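PDB 3KTA: chromosome segregation protein smc from Pyrococcus furiosus, which binds and hydrolyses ATP and shows adenylate kinase activity through its ABC-type head domain, and probably serves chromosome condensation and partitioning. Local coordinates for the interface of chains A and B. Residues are numbered along the deposited sequence; one frame, centred on the assembly and turned at random. Chains: chain A, Chromosome segregation protein smc; chain B, Chromosome segregation protein smc.

The interface of chains A and B. Residues chain A 148-149, 151-152; chain B 50, 74, 77-78.
A:Phe151 lays one face of its ring against B:Val78 in a CH-pi contact, which shares the patch with the packing around B:Ala74. The methyl CG2 of B:Val78 stands 3.3 Å from CE2 of A:Phe151, offset toward the rim of the ring, yet still 3.7 Å from its centroid. With CG anti to its own carbonyl carbon (chi1 -62°), A:Phe151 sends the ring from helix 150-153 onto helix 67-84 of chain B.

The two phenylalanines meet differently. A:Phe151 CD1 comes to the edge of the B:Phe77 ring, in its plane, 3.8 Å from CD2, and the side chains run nearly perpendicular to each other. B:Phe77 has its CG anti to the backbone N (chi1 -175°), which carries the ring across to the CD1 edge of A:Phe151, on the same side of that ring as B:Val78.

Aliphatic packing centres on B:Ala74, one turn earlier on the same helix and buried about as much as A:Phe151. Its methyl CB lies 4.0 Å from A:Phe151 CB and 3.9 Å from A:Ile148 CG1; the backbone O of A:Ile148 also rests against it. The small side chain probably lets the loop at A:Ile148 come close to the helix. CG2 of A:Ile152 sits by the backbone of this residue, 4.0 Å from B:Ala74 N, and approaches CD1 of B:Ile50 on strand 48-53 more loosely, at 4.4 Å.

B:Val78 CG2 and the edge of B:Phe77 would probably lose their aromatic partner with an alanine at A:Phe151, opening a gap between the helices.

This mainly apolar seam helps join the N-terminal and C-terminal pieces of SMC into one ABC-type ATPase head, fastening the segment just past the Q-loop glutamine A:Gln145, a magnesium ligand, to the C-terminal piece of the head.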
ATOM      1  N   ILE A 148       6.618  -0.125   6.681  1.00 20.62           N
ATOM      2  CA  ILE A 148       5.481   0.393   7.454  1.00 21.77           C
ATOM      3  C   ILE A 148       5.899   1.462   8.457  1.00 22.13           C
ATOM      4  O   ILE A 148       5.147   2.399   8.724  1.00 21.12           O
ATOM      5  CB  ILE A 148       4.657  -0.700   8.172  1.00 24.65           C
ATOM      6  CG1 ILE A 148       3.476  -0.061   8.913  1.00 21.03           C
ATOM      7  CG2 ILE A 148       5.520  -1.470   9.137  1.00 26.99           C
ATOM      8  CD1 ILE A 148       2.438   0.627   8.011  1.00 23.00           C
ATOM      9  N   THR A 149       7.104   1.344   8.999  1.00 19.64           N
ATOM     10  CA  THR A 149       7.539   2.297  10.003  1.00 24.49           C
ATOM     11  C   THR A 149       8.070   3.595   9.407  1.00 23.84           C
ATOM     12  O   THR A 149       8.545   4.453  10.140  1.00 25.12           O
ATOM     13  CB  THR A 149       8.588   1.700  10.965  1.00 24.65           C
ATOM     14  OG1 THR A 149       9.741   1.286  10.224  1.00 25.95           O
ATOM     15  CG2 THR A 149       8.001   0.509  11.727  1.00 27.06           C
ATOM     16  N   PHE A 151       6.364   5.891   8.699  1.00 20.40           N
ATOM     17  CA  PHE A 151       5.536   6.882   9.370  1.00 22.92           C
ATOM     18  C   PHE A 151       6.067   7.237  10.750  1.00 26.53           C
ATOM     19  O   PHE A 151       5.795   8.316  11.270  1.00 25.97           O
ATOM     20  CB  PHE A 151       4.092   6.398   9.451  1.00 24.40           C
ATOM     21  CG  PHE A 151       3.458   6.198   8.108  1.00 23.83           C
ATOM     22  CD1 PHE A 151       3.040   7.287   7.357  1.00 24.18           C
ATOM     23  CD2 PHE A 151       3.299   4.923   7.583  1.00 23.39           C
ATOM     24  CE1 PHE A 151       2.463   7.107   6.107  1.00 24.45           C
ATOM     25  CE2 PHE A 151       2.724   4.739   6.340  1.00 23.11           C
ATOM     26  CZ  PHE A 151       2.300   5.825   5.604  1.00 23.20           C
ATOM     27  N   ILE A 152       6.822   6.329  11.358  1.00 23.52           N
ATOM     28  CA  ILE A 152       7.408   6.666  12.652  1.00 25.57           C
ATOM     29  C   ILE A 152       8.867   7.128  12.506  1.00 26.99           C
ATOM     30  O   ILE A 152       9.416   7.742  13.421  1.00 32.53           O
ATOM     31  CB  ILE A 152       7.193   5.560  13.733  1.00 29.53           C
ATOM     32  CG1 ILE A 152       7.717   4.210  13.271  1.00 26.72           C
ATOM     33  CG2 ILE A 152       5.709   5.436  14.089  1.00 26.11           C
ATOM     34  CD1 ILE A 152       9.198   3.997  13.515  1.00 33.39           C
TER
ATOM     35  N   ILE B  50       4.244  12.234  17.565  1.00 22.88           N
ATOM     36  CA  ILE B  50       3.443  11.142  18.099  1.00 21.85           C
ATOM     37  C   ILE B  50       3.937  10.852  19.499  1.00 25.75           C
ATOM     38  O   ILE B  50       5.140  10.735  19.721  1.00 24.43           O
ATOM     39  CB  ILE B  50       3.594   9.868  17.239  1.00 21.52           C
ATOM     40  CG1 ILE B  50       3.040  10.113  15.837  1.00 23.11           C
ATOM     41  CG2 ILE B  50       2.889   8.679  17.901  1.00 22.31           C
ATOM     42  CD1 ILE B  50       3.265   8.970  14.870  1.00 27.93           C
ATOM     43  N   ALA B  74       2.434   3.187  13.570  1.00 12.00           N
ATOM     44  CA  ALA B  74       2.367   3.593  12.167  1.00 12.23           C
ATOM     45  C   ALA B  74       1.018   3.224  11.560  1.00 12.13           C
ATOM     46  O   ALA B  74       0.434   4.014  10.820  1.00 12.72           O
ATOM     47  CB  ALA B  74       3.487   2.943  11.373  1.00 11.47           C
ATOM     48  N   PHE B  77      -1.749   5.474  12.609  1.00 12.34           N
ATOM     49  CA  PHE B  77      -1.676   6.734  11.893  1.00 13.24           C
ATOM     50  C   PHE B  77      -2.266   6.640  10.480  1.00 13.47           C
ATOM     51  O   PHE B  77      -3.059   7.490  10.064  1.00 12.26           O
ATOM     52  CB  PHE B  77      -0.212   7.203  11.852  1.00 12.48           C
ATOM     53  CG  PHE B  77      -0.023   8.550  11.241  1.00 13.01           C
ATOM     54  CD1 PHE B  77      -0.541   9.685  11.841  1.00 16.45           C
ATOM     55  CD2 PHE B  77       0.701   8.687  10.066  1.00 17.80           C
ATOM     56  CE1 PHE B  77      -0.365  10.929  11.277  1.00 20.20           C
ATOM     57  CE2 PHE B  77       0.886   9.939   9.497  1.00 18.24           C
ATOM     58  CZ  PHE B  77       0.358  11.060  10.110  1.00 18.99           C
ATOM     59  N   VAL B  78      -1.891   5.604   9.748  1.00 11.56           N
ATOM     60  CA  VAL B  78      -2.393   5.404   8.388  1.00 12.07           C
ATOM     61  C   VAL B  78      -3.916   5.302   8.408  1.00 12.05           C
ATOM     62  O   VAL B  78      -4.623   5.945   7.613  1.00 12.90           O
ATOM     63  CB  VAL B  78      -1.816   4.121   7.768  1.00 14.66           C
ATOM     64  CG1 VAL B  78      -2.555   3.772   6.444  1.00 13.71           C
ATOM     65  CG2 VAL B  78      -0.323   4.271   7.532  1.00 14.23           C
TER